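Local atomic coordinates of Exo-beta-1,3-galactanase (Bifidobacterium bifidum, PDB entry 5FLW), a protein that probably hydrolyses beta-1,3-linked galactans from the chain end, releasing galactose, as a member of glycoside hydrolase family 43. Residues 186-194 and 242-250; 260-268 and 277-285. One frame throughout, in Å; residues are numbered along the deposited sequence.

Contact 1: residues 186-194 and 242-250; sequences YGLESPTII and DSQVDIVVP
Ser190 and Thr192 meet the 244-250 strand where the innermost strands of two neighbouring blades run side by side in the five-bladed beta-propeller of family 43. The strand axes lie 18° from parallel and 6.2 Å apart. Each strand makes its sheet bonds within its own blade, as Thr192 does with Phe203, and both direct hydrogen bonds between the segments use a side-chain hydroxyl. Ser190 OG donates to Val245 O at 2.7 Å, approaching from slightly outside the carbonyl plane, and Ser190 OG is also hydrogen-bonded to Ser205 OG. In contrast, the buried Ser190 O has no partner in the model.

Thr192 turns OG1 anti to its own amide nitrogen (chi1 179°), where it accepts the amide of Val248 in a nearly straight bond, N to OG1 3.2 Å. This amide follows a classic beta bulge, in which Asp246 and Ile247 both face Ile264. A valine at Thr192 would probably leave the Val248 N-H without its acceptor between the blades. Water 1 lies within hydrogen-bonding distance of both Pro191 O and Asp246 O, while Asp246 OD1 forms a salt bridge with Arg83.

Gln244 OE1 is hydrogen-bonded to Trp268 NE1 and its NE2 to Ser205 OG; the Glu189 side chain crosses that of Gln244 at about a right angle, with carboxylate and amide planes 68° apart. At the other end, Ile194 CG2 packs 4.0 Å from Val248 CG1 and 3.9 Å from Pro250 CD.

Contact 2: residues 260-268 and 277-285; sequences HFLFIGDRW and PIVQMPISI
Phe263 and Met281 form a hydrogen-bonded pair in the antiparallel beta hairpin that supplies the two middle strands of a propeller blade. Phe263 N donates to Met281 O at 2.8 Å, and Met281 N returns a bond to Phe263 O. Gly265 and Val279 are joined by the same two-way exchange. Toward the hairpin loop, Arg267 N donates to Pro277 O. At the opposite end Ile283 N bonds Phe261 O, while water 2 accepts from Phe261 N and donates to Ile283 O, bridging the strands. Between the bonded pairs, CA-H groups lean on carbonyl oxygens, as Ile264 CA does on Val279 O at 3.2 Å.

Apolar contacts gather on the face that carries Phe261, Phe263, Val279 and Ile283. Ile285 CD1 sits over one face of the Phe261 ring, 4.0 Å from its centroid, in a CH-pi contact. Phe263 has CG anti to its backbone N (chi1 165°), which takes the ring along the sheet so that CE1 comes to 4.1 Å from Val279 CG1. Gly265 makes room for this ring, because a CB there would collide with Phe263 CZ. On the other face the side chains of Ile264 and Gln280 run side by side, and Gln280 NE2 bonds Phe56 O.

The Arg267 guanidinium, whose NH2 donates to Thr301 O and Tyr241 O, packs against a methyl group: Val279 CG2 lies over one of its faces, 3.8 Å from Arg267 NE.

The two contacts follow in series along the chain, and their centres lie about 10 Å apart. Strand 244-250 connects them: contact 1 sets it against strand 191-196 of the preceding blade, and within its own sheet it is hydrogen-bonded to strand 261-266, the first strand of the hairpin in contact 2. Contact 1 is therefore an interface between blades, nearer the centre of the chain, whereas contact 2 lies within one blade and farther out. They also touch directly. Arg267 NE lies 2.9 Å from Asp242 O, probably hydrogen-bonded, and Phe261 CD2 packs 3.5 Å from Pro250 CA. Contact 2 thus builds the middle of the last blade, and contact 1 sets that blade's innermost strand against its neighbour.

Contact 1: residues 186-194 and 242-250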
ATOM      1  N   TYR A 186     -13.926  13.567   2.926  1.00 25.50           N
ATOM      2  CA  TYR A 186     -12.856  12.741   3.461  1.00 20.27           C
ATOM      3  C   TYR A 186     -11.696  12.712   2.486  1.00 27.77           C
ATOM      4  O   TYR A 186     -11.842  13.032   1.301  1.00 21.81           O
ATOM      5  CB  TYR A 186     -13.327  11.283   3.612  1.00 32.62           C
ATOM      6  CG  TYR A 186     -14.604  11.169   4.381  1.00 27.10           C
ATOM      7  CD1 TYR A 186     -14.593  11.309   5.763  1.00 27.09           C
ATOM      8  CD2 TYR A 186     -15.830  10.956   3.727  1.00 26.01           C
ATOM      9  CE1 TYR A 186     -15.755  11.230   6.498  1.00 40.57           C
ATOM     10  CE2 TYR A 186     -17.013  10.875   4.455  1.00 31.64           C
ATOM     11  CZ  TYR A 186     -16.960  11.010   5.851  1.00 41.98           C
ATOM     12  OH  TYR A 186     -18.098  10.930   6.624  1.00 63.90           O
ATOM     13  N   GLY A 187     -10.548  12.268   2.990  1.00 16.78           N
ATOM     14  CA  GLY A 187      -9.494  11.828   2.107  1.00 17.11           C
ATOM     15  C   GLY A 187      -9.852  10.472   1.516  1.00 20.10           C
ATOM     16  O   GLY A 187     -10.815   9.815   1.918  1.00 21.31           O
ATOM     17  N   LEU A 188      -9.053  10.036   0.560  1.00 20.42           N
ATOM     18  CA  LEU A 188      -9.267   8.741  -0.050  1.00 17.95           C
ATOM     19  C   LEU A 188      -8.408   7.743   0.716  1.00 18.43           C
ATOM     20  O   LEU A 188      -7.361   8.106   1.247  1.00 16.71           O
ATOM     21  CB  LEU A 188      -8.868   8.773  -1.525  1.00 17.90           C
ATOM     22  CG  LEU A 188      -9.676   9.713  -2.425  1.00 19.73           C
ATOM     23  CD1 LEU A 188      -9.429   9.394  -3.890  1.00 19.75           C
ATOM     24  CD2 LEU A 188     -11.157   9.631  -2.096  1.00 18.68           C
ATOM     25  N   GLU A 189      -8.935   6.535   0.685  1.00 13.38           N
ATOM     26  CA  GLU A 189      -8.114   5.613   1.464  1.00 14.41           C
ATOM     27  C   GLU A 189      -7.126   4.835   0.590  1.00 15.43           C
ATOM     28  O   GLU A 189      -6.938   5.173  -0.573  1.00 11.27           O
ATOM     29  CB  GLU A 189      -8.939   4.723   2.397  1.00 20.65           C
ATOM     30  CG  GLU A 189      -9.906   3.788   1.715  1.00 19.67           C
ATOM     31  CD  GLU A 189     -10.772   3.027   2.703  1.00 28.84           C
ATOM     32  OE1 GLU A 189     -10.424   2.950   3.899  1.00 21.29           O
ATOM     33  OE2 GLU A 189     -11.802   2.493   2.273  1.00 22.67           O
ATOM     34  N   SER A 190      -6.470   3.684   1.074  1.00 12.20           N
ATOM     35  CA  SER A 190      -5.481   2.885   0.341  1.00 11.23           C
ATOM     36  C   SER A 190      -4.564   3.773  -0.504  1.00 13.22           C
ATOM     37  O   SER A 190      -4.479   3.614  -1.715  1.00 15.06           O
ATOM     38  CB  SER A 190      -6.138   1.775  -0.496  1.00 13.81           C
ATOM     39  OG  SER A 190      -6.898   2.281  -1.576  1.00 12.90           O
ATOM     40  N   PRO A 191      -3.864   4.700   0.145  1.00 12.13           N
ATOM     41  CA  PRO A 191      -3.017   5.636  -0.608  1.00 11.96           C
ATOM     42  C   PRO A 191      -1.752   4.995  -1.169  1.00 12.26           C
ATOM     43  O   PRO A 191      -1.142   4.103  -0.553  1.00 12.05           O
ATOM     44  CB  PRO A 191      -2.652   6.694   0.451  1.00 12.13           C
ATOM     45  CG  PRO A 191      -2.695   5.935   1.751  1.00 11.97           C
ATOM     46  CD  PRO A 191      -3.893   5.019   1.588  1.00 12.27           C
ATOM     47  N   THR A 192      -1.327   5.530  -2.325  1.00 12.52           N
ATOM     48  CA  THR A 192      -0.042   5.197  -2.932  1.00 13.50           C
ATOM     49  C   THR A 192       0.428   6.409  -3.741  1.00 13.92           C
ATOM     50  O   THR A 192      -0.395   7.103  -4.348  1.00 15.70           O
ATOM     51  CB  THR A 192      -0.154   3.902  -3.776  1.00 14.07           C
ATOM     52  OG1 THR A 192       1.114   3.607  -4.387  1.00 14.48           O
ATOM     53  CG2 THR A 192      -1.253   4.002  -4.824  1.00 13.88           C
ATOM     54  N   ILE A 193       1.744   6.682  -3.723  1.00 13.26           N
ATOM     55  CA  ILE A 193       2.326   7.832  -4.418  1.00 15.17           C
ATOM     56  C   ILE A 193       3.542   7.394  -5.222  1.00 16.76           C
ATOM     57  O   ILE A 193       4.399   6.658  -4.720  1.00 15.81           O
ATOM     58  CB  ILE A 193       2.733   8.970  -3.432  1.00 16.19           C
ATOM     59  CG1 ILE A 193       1.488   9.598  -2.782  1.00 17.35           C
ATOM     60  CG2 ILE A 193       3.582  10.079  -4.123  1.00 15.74           C
ATOM     61  CD1 ILE A 193       1.760  10.650  -1.712  1.00 14.22           C
ATOM     62  N   ILE A 194       3.652   7.920  -6.441  1.00 15.79           N
ATOM     63  CA  ILE A 194       4.850   7.788  -7.265  1.00 15.46           C
ATOM     64  C   ILE A 194       5.246   9.187  -7.728  1.00 17.20           C
ATOM     65  O   ILE A 194       4.503  10.163  -7.566  1.00 17.31           O
ATOM     66  CB  ILE A 194       4.712   6.818  -8.480  1.00 16.75           C
ATOM     67  CG1 ILE A 194       3.631   7.283  -9.472  1.00 21.10           C
ATOM     68  CG2 ILE A 194       4.460   5.378  -8.029  1.00 17.40           C
ATOM     69  CD1 ILE A 194       4.097   8.244 -10.525  1.00 25.83           C
ATOM     70  N   ASP A 242     -13.165  -3.361 -10.917  1.00 15.65           N
ATOM     71  CA  ASP A 242     -13.676  -4.073  -9.748  1.00 15.16           C
ATOM     72  C   ASP A 242     -12.554  -4.424  -8.768  1.00 15.49           C
ATOM     73  O   ASP A 242     -12.339  -5.586  -8.410  1.00 15.73           O
ATOM     74  CB  ASP A 242     -14.515  -5.295 -10.142  1.00 15.60           C
ATOM     75  CG  ASP A 242     -15.219  -5.933  -8.945  1.00 18.50           C
ATOM     76  OD1 ASP A 242     -15.441  -5.244  -7.926  1.00 18.21           O
ATOM     77  OD2 ASP A 242     -15.552  -7.139  -9.035  1.00 19.70           O
ATOM     78  N   SER A 243     -11.798  -3.399  -8.369  1.00 16.04           N
ATOM     79  CA  SER A 243     -10.725  -3.584  -7.405  1.00 14.17           C
ATOM     80  C   SER A 243     -10.596  -2.320  -6.571  1.00 14.00           C
ATOM     81  O   SER A 243     -11.219  -1.293  -6.858  1.00 15.01           O
ATOM     82  CB  SER A 243      -9.378  -3.923  -8.087  1.00 14.19           C
ATOM     83  OG  SER A 243      -8.761  -2.774  -8.662  1.00 15.07           O
ATOM     84  N   GLN A 244      -9.753  -2.402  -5.545  1.00 13.02           N
ATOM     85  CA  GLN A 244      -9.384  -1.256  -4.723  1.00 12.73           C
ATOM     86  C   GLN A 244      -7.879  -1.046  -4.867  1.00 14.08           C
ATOM     87  O   GLN A 244      -7.095  -1.941  -4.523  1.00 13.27           O
ATOM     88  CB  GLN A 244      -9.728  -1.496  -3.246  1.00 11.51           C
ATOM     89  CG  GLN A 244      -9.380  -0.268  -2.376  1.00 12.68           C
ATOM     90  CD  GLN A 244      -9.612  -0.482  -0.885  1.00 11.89           C
ATOM     91  OE1 GLN A 244      -9.566  -1.614  -0.402  1.00 14.00           O
ATOM     92  NE2 GLN A 244      -9.879   0.613  -0.150  1.00 13.57           N
ATOM     93  N   VAL A 245      -7.477   0.134  -5.377  1.00 11.89           N
ATOM     94  CA  VAL A 245      -6.055   0.405  -5.585  1.00 14.25           C
ATOM     95  C   VAL A 245      -5.285   0.086  -4.311  1.00 15.04           C
ATOM     96  O   VAL A 245      -5.699   0.419  -3.191  1.00 11.39           O
ATOM     97  CB  VAL A 245      -5.789   1.849  -6.064  1.00 13.50           C
ATOM     98  CG1 VAL A 245      -6.213   2.886  -5.017  1.00 12.29           C
ATOM     99  CG2 VAL A 245      -4.305   2.035  -6.402  1.00 12.27           C
ATOM    100  N   ASP A 246      -4.177  -0.616  -4.486  1.00 11.78           N
ATOM    101  CA  ASP A 246      -3.280  -0.880  -3.378  1.00 12.59           C
ATOM    102  C   ASP A 246      -1.948  -0.183  -3.547  1.00 13.79           C
ATOM    103  O   ASP A 246      -1.457   0.440  -2.605  1.00 13.21           O
ATOM    104  CB  ASP A 246      -3.014  -2.372  -3.215  1.00 13.26           C
ATOM    105  CG  ASP A 246      -2.032  -2.622  -2.112  1.00 13.47           C
ATOM    106  OD1 ASP A 246      -2.477  -2.549  -0.946  1.00 11.23           O
ATOM    107  OD2 ASP A 246      -0.818  -2.806  -2.415  1.00 13.02           O
ATOM    108  N   ILE A 247      -1.346  -0.299  -4.730  1.00 13.09           N
ATOM    109  CA  ILE A 247      -0.017   0.257  -4.960  1.00 14.43           C
ATOM    110  C   ILE A 247       0.180   0.478  -6.454  1.00 14.99           C
ATOM    111  O   ILE A 247      -0.378  -0.247  -7.285  1.00 14.54           O
ATOM    112  CB  ILE A 247       1.074  -0.655  -4.342  1.00 14.13           C
ATOM    113  CG1 ILE A 247       2.428   0.070  -4.277  1.00 14.65           C
ATOM    114  CG2 ILE A 247       1.139  -2.022  -5.069  1.00 14.67           C
ATOM    115  CD1 ILE A 247       3.392  -0.559  -3.290  1.00 16.32           C
ATOM    116  N   VAL A 248       0.950   1.517  -6.791  1.00 13.90           N
ATOM    117  CA  VAL A 248       1.506   1.753  -8.119  1.00 14.90           C
ATOM    118  C   VAL A 248       3.027   1.818  -7.936  1.00 15.98           C
ATOM    119  O   VAL A 248       3.511   2.498  -7.016  1.00 15.95           O
ATOM    120  CB  VAL A 248       0.948   3.059  -8.733  1.00 15.81           C
ATOM    121  CG1 VAL A 248       1.640   3.393 -10.060  1.00 14.80           C
ATOM    122  CG2 VAL A 248      -0.564   2.992  -8.902  1.00 13.52           C
ATOM    123  N   VAL A 249       3.775   1.075  -8.760  1.00 15.04           N
ATOM    124  CA  VAL A 249       5.240   1.131  -8.696  1.00 17.18           C
ATOM    125  C   VAL A 249       5.864   1.483 -10.040  1.00 19.50           C
ATOM    126  O   VAL A 249       5.368   1.051 -11.086  1.00 17.41           O
ATOM    127  CB  VAL A 249       5.880  -0.145  -8.107  1.00 22.42           C
ATOM    128  CG1 VAL A 249       5.538  -0.291  -6.616  1.00 15.55           C
ATOM    129  CG2 VAL A 249       5.510  -1.366  -8.941  1.00 18.70           C
ATOM    130  N   PRO A 250       6.940   2.274 -10.050  1.00 18.45           N
ATOM    131  CA  PRO A 250       7.747   2.428 -11.267  1.00 19.08           C
ATOM    132  C   PRO A 250       8.611   1.184 -11.491  1.00 24.08           C
ATOM    133  O   PRO A 250       9.132   0.578 -10.546  1.00 19.75           O
ATOM    134  CB  PRO A 250       8.609   3.663 -10.958  1.00 18.34           C
ATOM    135  CG  PRO A 250       8.742   3.679  -9.450  1.00 22.65           C
ATOM    136  CD  PRO A 250       7.496   3.004  -8.889  1.00 18.72           C
TER
HETATM  137  O   HOH W   1       0.315   1.730  -0.971  1.00 13.21           O

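Contact 2: residues 260-268 and 277-285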
ATOM      1  N   HIS A 260       7.491   3.057 -17.380  1.00 22.88           N
ATOM      2  CA  HIS A 260       6.612   1.913 -17.160  1.00 21.89           C
ATOM      3  C   HIS A 260       6.242   1.819 -15.689  1.00 21.54           C
ATOM      4  O   HIS A 260       7.087   1.985 -14.805  1.00 20.53           O
ATOM      5  CB  HIS A 260       7.226   0.589 -17.613  1.00 24.02           C
ATOM      6  CG  HIS A 260       7.741   0.637 -19.035  1.00 24.72           C
ATOM      7  ND1 HIS A 260       9.024   1.060 -19.351  1.00 31.04           N
ATOM      8  CD2 HIS A 260       7.127   0.345 -20.203  1.00 35.72           C
ATOM      9  CE1 HIS A 260       9.166   1.013 -20.653  1.00 32.78           C
ATOM     10  NE2 HIS A 260       8.035   0.587 -21.183  1.00 43.82           N
ATOM     11  N   PHE A 261       4.968   1.553 -15.439  1.00 22.37           N
ATOM     12  CA  PHE A 261       4.417   1.503 -14.091  1.00 19.84           C
ATOM     13  C   PHE A 261       3.480   0.311 -14.008  1.00 18.50           C
ATOM     14  O   PHE A 261       2.812  -0.045 -14.993  1.00 19.90           O
ATOM     15  CB  PHE A 261       3.670   2.804 -13.746  1.00 19.30           C
ATOM     16  CG  PHE A 261       4.549   4.027 -13.756  1.00 22.98           C
ATOM     17  CD1 PHE A 261       4.764   4.743 -14.939  1.00 22.14           C
ATOM     18  CD2 PHE A 261       5.168   4.456 -12.590  1.00 20.88           C
ATOM     19  CE1 PHE A 261       5.586   5.869 -14.947  1.00 23.60           C
ATOM     20  CE2 PHE A 261       5.982   5.570 -12.584  1.00 22.44           C
ATOM     21  CZ  PHE A 261       6.198   6.286 -13.763  1.00 23.91           C
ATOM     22  N   LEU A 262       3.437  -0.290 -12.821  1.00 16.83           N
ATOM     23  CA  LEU A 262       2.564  -1.414 -12.509  1.00 18.42           C
ATOM     24  C   LEU A 262       1.532  -0.973 -11.473  1.00 14.69           C
ATOM     25  O   LEU A 262       1.887  -0.334 -10.476  1.00 15.94           O
ATOM     26  CB  LEU A 262       3.370  -2.596 -11.956  1.00 17.76           C
ATOM     27  CG  LEU A 262       2.590  -3.899 -11.828  1.00 19.54           C
ATOM     28  CD1 LEU A 262       2.237  -4.454 -13.199  1.00 18.57           C
ATOM     29  CD2 LEU A 262       3.386  -4.901 -10.980  1.00 17.41           C
ATOM     30  N   PHE A 263       0.259  -1.275 -11.751  1.00 14.20           N
ATOM     31  CA  PHE A 263      -0.858  -1.106 -10.823  1.00 14.76           C
ATOM     32  C   PHE A 263      -1.216  -2.474 -10.233  1.00 12.88           C
ATOM     33  O   PHE A 263      -1.398  -3.441 -10.979  1.00 13.19           O
ATOM     34  CB  PHE A 263      -2.075  -0.549 -11.586  1.00 14.32           C
ATOM     35  CG  PHE A 263      -3.408  -0.667 -10.846  1.00 17.34           C
ATOM     36  CD1 PHE A 263      -4.180  -1.852 -10.911  1.00 15.73           C
ATOM     37  CD2 PHE A 263      -3.911   0.418 -10.111  1.00 15.57           C
ATOM     38  CE1 PHE A 263      -5.394  -1.947 -10.226  1.00 14.95           C
ATOM     39  CE2 PHE A 263      -5.129   0.327  -9.438  1.00 15.14           C
ATOM     40  CZ  PHE A 263      -5.867  -0.868  -9.488  1.00 15.17           C
ATOM     41  N   ILE A 264      -1.359  -2.539  -8.901  1.00 13.40           N
ATOM     42  CA  ILE A 264      -1.948  -3.685  -8.218  1.00 11.60           C
ATOM     43  C   ILE A 264      -3.119  -3.185  -7.368  1.00 11.52           C
ATOM     44  O   ILE A 264      -2.975  -2.211  -6.616  1.00 12.82           O
ATOM     45  CB  ILE A 264      -0.906  -4.469  -7.392  1.00 14.89           C
ATOM     46  CG1 ILE A 264       0.063  -5.192  -8.350  1.00 16.13           C
ATOM     47  CG2 ILE A 264      -1.603  -5.461  -6.440  1.00 12.61           C
ATOM     48  CD1 ILE A 264       1.264  -5.826  -7.698  1.00 14.12           C
ATOM     49  N   GLY A 265      -4.284  -3.831  -7.538  1.00 12.87           N
ATOM     50  CA  GLY A 265      -5.435  -3.575  -6.701  1.00 11.78           C
ATOM     51  C   GLY A 265      -5.938  -4.878  -6.103  1.00 13.70           C
ATOM     52  O   GLY A 265      -5.696  -5.958  -6.630  1.00 13.93           O
ATOM     53  N   ASP A 266      -6.625  -4.761  -4.966  1.00 13.66           N
ATOM     54  CA  ASP A 266      -7.194  -5.909  -4.263  1.00 12.03           C
ATOM     55  C   ASP A 266      -8.659  -6.105  -4.645  1.00 10.58           C
ATOM     56  O   ASP A 266      -9.425  -5.141  -4.680  1.00 12.19           O
ATOM     57  CB  ASP A 266      -7.104  -5.724  -2.741  1.00 11.88           C
ATOM     58  CG  ASP A 266      -5.676  -5.765  -2.232  1.00 11.89           C
ATOM     59  OD1 ASP A 266      -5.083  -6.852  -2.226  1.00 12.35           O
ATOM     60  OD2 ASP A 266      -5.136  -4.708  -1.860  1.00 14.71           O
ATOM     61  N   ARG A 267      -9.047  -7.371  -4.886  1.00 13.17           N
ATOM     62  CA  ARG A 267     -10.457  -7.810  -4.998  1.00 12.14           C
ATOM     63  C   ARG A 267     -10.831  -8.525  -3.704  1.00 12.45           C
ATOM     64  O   ARG A 267     -10.772  -9.754  -3.621  1.00 13.94           O
ATOM     65  CB  ARG A 267     -10.652  -8.776  -6.162  1.00 12.63           C
ATOM     66  CG  ARG A 267     -10.911  -8.104  -7.431  1.00 18.68           C
ATOM     67  CD  ARG A 267     -11.623  -8.967  -8.474  1.00 18.66           C
ATOM     68  NE  ARG A 267     -11.768  -8.104  -9.624  1.00 17.27           N
ATOM     69  CZ  ARG A 267     -11.951  -8.514 -10.867  1.00 15.14           C
ATOM     70  NH1 ARG A 267     -12.028  -9.816 -11.153  1.00 15.35           N
ATOM     71  NH2 ARG A 267     -12.058  -7.595 -11.819  1.00 16.47           N
ATOM     72  N   TRP A 268     -11.230  -7.739  -2.701  1.00 13.50           N
ATOM     73  CA  TRP A 268     -11.473  -8.268  -1.368  1.00 13.79           C
ATOM     74  C   TRP A 268     -12.698  -9.168  -1.356  1.00 16.46           C
ATOM     75  O   TRP A 268     -13.778  -8.787  -1.830  1.00 17.28           O
ATOM     76  CB  TRP A 268     -11.672  -7.115  -0.390  1.00 14.89           C
ATOM     77  CG  TRP A 268     -10.496  -6.228  -0.235  1.00 13.17           C
ATOM     78  CD1 TRP A 268     -10.375  -4.918  -0.655  1.00 15.13           C
ATOM     79  CD2 TRP A 268      -9.261  -6.556   0.423  1.00 12.84           C
ATOM     80  NE1 TRP A 268      -9.132  -4.421  -0.303  1.00 13.98           N
ATOM     81  CE2 TRP A 268      -8.437  -5.401   0.374  1.00 15.82           C
ATOM     82  CE3 TRP A 268      -8.779  -7.702   1.079  1.00 12.04           C
ATOM     83  CZ2 TRP A 268      -7.147  -5.376   0.955  1.00 13.63           C
ATOM     84  CZ3 TRP A 268      -7.511  -7.668   1.643  1.00 11.30           C
ATOM     85  CH2 TRP A 268      -6.717  -6.522   1.593  1.00 11.45           C
ATOM     86  N   PRO A 277      -8.542 -12.221  -4.768  1.00 11.77           N
ATOM     87  CA  PRO A 277      -7.636 -12.035  -5.916  1.00 11.85           C
ATOM     88  C   PRO A 277      -7.005 -10.642  -5.915  1.00 14.91           C
ATOM     89  O   PRO A 277      -7.321  -9.761  -5.100  1.00 12.07           O
ATOM     90  CB  PRO A 277      -8.564 -12.197  -7.136  1.00 12.45           C
ATOM     91  CG  PRO A 277      -9.749 -12.910  -6.631  1.00 14.14           C
ATOM     92  CD  PRO A 277      -9.936 -12.464  -5.200  1.00 10.50           C
ATOM     93  N   ILE A 278      -6.094 -10.446  -6.872  1.00 12.90           N
ATOM     94  CA  ILE A 278      -5.548  -9.128  -7.189  1.00 10.75           C
ATOM     95  C   ILE A 278      -5.849  -8.811  -8.655  1.00 11.37           C
ATOM     96  O   ILE A 278      -6.082  -9.705  -9.483  1.00 11.94           O
ATOM     97  CB  ILE A 278      -4.020  -8.993  -6.918  1.00 10.50           C
ATOM     98  CG1 ILE A 278      -3.218  -9.947  -7.835  1.00 12.33           C
ATOM     99  CG2 ILE A 278      -3.715  -9.232  -5.418  1.00 14.40           C
ATOM    100  CD1 ILE A 278      -1.707  -9.792  -7.728  1.00 12.72           C
ATOM    101  N   VAL A 279      -5.845  -7.520  -8.957  1.00 11.09           N
ATOM    102  CA  VAL A 279      -5.858  -7.023 -10.323  1.00 15.85           C
ATOM    103  C   VAL A 279      -4.479  -6.413 -10.573  1.00 16.66           C
ATOM    104  O   VAL A 279      -4.091  -5.447  -9.907  1.00 14.25           O
ATOM    105  CB  VAL A 279      -6.987  -5.996 -10.543  1.00 14.44           C
ATOM    106  CG1 VAL A 279      -6.849  -5.349 -11.919  1.00 15.42           C
ATOM    107  CG2 VAL A 279      -8.377  -6.659 -10.377  1.00 12.79           C
ATOM    108  N   GLN A 280      -3.736  -6.985 -11.522  1.00 12.64           N
ATOM    109  CA  GLN A 280      -2.375  -6.565 -11.817  1.00 13.30           C
ATOM    110  C   GLN A 280      -2.331  -6.132 -13.279  1.00 17.16           C
ATOM    111  O   GLN A 280      -2.664  -6.924 -14.178  1.00 15.07           O
ATOM    112  CB  GLN A 280      -1.413  -7.717 -11.575  1.00 13.00           C
ATOM    113  CG  GLN A 280       0.041  -7.402 -11.857  1.00 14.39           C
ATOM    114  CD  GLN A 280       0.957  -8.557 -11.440  1.00 20.17           C
ATOM    115  OE1 GLN A 280       1.015  -8.931 -10.259  1.00 18.06           O
ATOM    116  NE2 GLN A 280       1.669  -9.128 -12.407  1.00 17.31           N
ATOM    117  N   MET A 281      -1.947  -4.874 -13.516  1.00 14.22           N
ATOM    118  CA  MET A 281      -2.079  -4.284 -14.843  1.00 14.51           C
ATOM    119  C   MET A 281      -1.002  -3.233 -15.025  1.00 16.39           C
ATOM    120  O   MET A 281      -0.613  -2.582 -14.048  1.00 16.63           O
ATOM    121  CB  MET A 281      -3.450  -3.601 -15.004  1.00 16.99           C
ATOM    122  CG  MET A 281      -4.678  -4.510 -14.905  1.00 17.98           C
ATOM    123  SD  MET A 281      -6.213  -3.554 -14.842  1.00 18.81           S
ATOM    124  CE  MET A 281      -6.231  -2.797 -16.505  1.00 19.81           C
ATOM    125  N   PRO A 282      -0.550  -2.993 -16.257  1.00 16.82           N
ATOM    126  CA  PRO A 282       0.246  -1.786 -16.511  1.00 17.56           C
ATOM    127  C   PRO A 282      -0.647  -0.557 -16.386  1.00 18.50           C
ATOM    128  O   PRO A 282      -1.851  -0.605 -16.664  1.00 19.22           O
ATOM    129  CB  PRO A 282       0.725  -1.976 -17.950  1.00 19.24           C
ATOM    130  CG  PRO A 282      -0.376  -2.769 -18.589  1.00 19.32           C
ATOM    131  CD  PRO A 282      -0.938  -3.666 -17.517  1.00 16.97           C
ATOM    132  N   ILE A 283      -0.074   0.532 -15.882  1.00 18.83           N
ATOM    133  CA  ILE A 283      -0.783   1.803 -15.796  1.00 18.98           C
ATOM    134  C   ILE A 283       0.060   2.856 -16.506  1.00 19.09           C
ATOM    135  O   ILE A 283       1.282   2.907 -16.325  1.00 22.17           O
ATOM    136  CB  ILE A 283      -1.144   2.175 -14.339  1.00 17.58           C
ATOM    137  CG1 ILE A 283      -2.049   3.420 -14.293  1.00 19.40           C
ATOM    138  CG2 ILE A 283       0.097   2.373 -13.495  1.00 16.90           C
ATOM    139  CD1 ILE A 283      -2.644   3.733 -12.934  1.00 18.37           C
ATOM    140  N   SER A 284      -0.575   3.639 -17.369  1.00 19.98           N
ATOM    141  CA  SER A 284       0.124   4.651 -18.145  1.00 21.34           C
ATOM    142  C   SER A 284       0.145   5.976 -17.374  1.00 23.80           C
ATOM    143  O   SER A 284      -0.895   6.434 -16.880  1.00 24.44           O
ATOM    144  CB  SER A 284      -0.535   4.795 -19.516  1.00 24.90           C
ATOM    145  OG  SER A 284      -0.305   6.088 -20.019  1.00 38.84           O
ATOM    146  N   ILE A 285       1.337   6.574 -17.255  1.00 22.17           N
ATOM    147  CA  ILE A 285       1.558   7.790 -16.470  1.00 22.46           C
ATOM    148  C   ILE A 285       2.476   8.714 -17.254  1.00 24.01           C
ATOM    149  O   ILE A 285       3.627   8.356 -17.526  1.00 25.55           O
ATOM    150  CB  ILE A 285       2.152   7.462 -15.084  1.00 21.56           C
ATOM    151  CG1 ILE A 285       1.189   6.543 -14.303  1.00 20.13           C
ATOM    152  CG2 ILE A 285       2.555   8.726 -14.332  1.00 22.15           C
ATOM    153  CD1 ILE A 285       1.639   6.228 -12.938  1.00 21.78           C
TER
HETATM  154  O   HOH W   2       3.414   2.187 -17.790  1.00 23.28           O
HETATM  155  O   HOH W   3      -6.184  -9.344  -2.365  1.00 11.85           O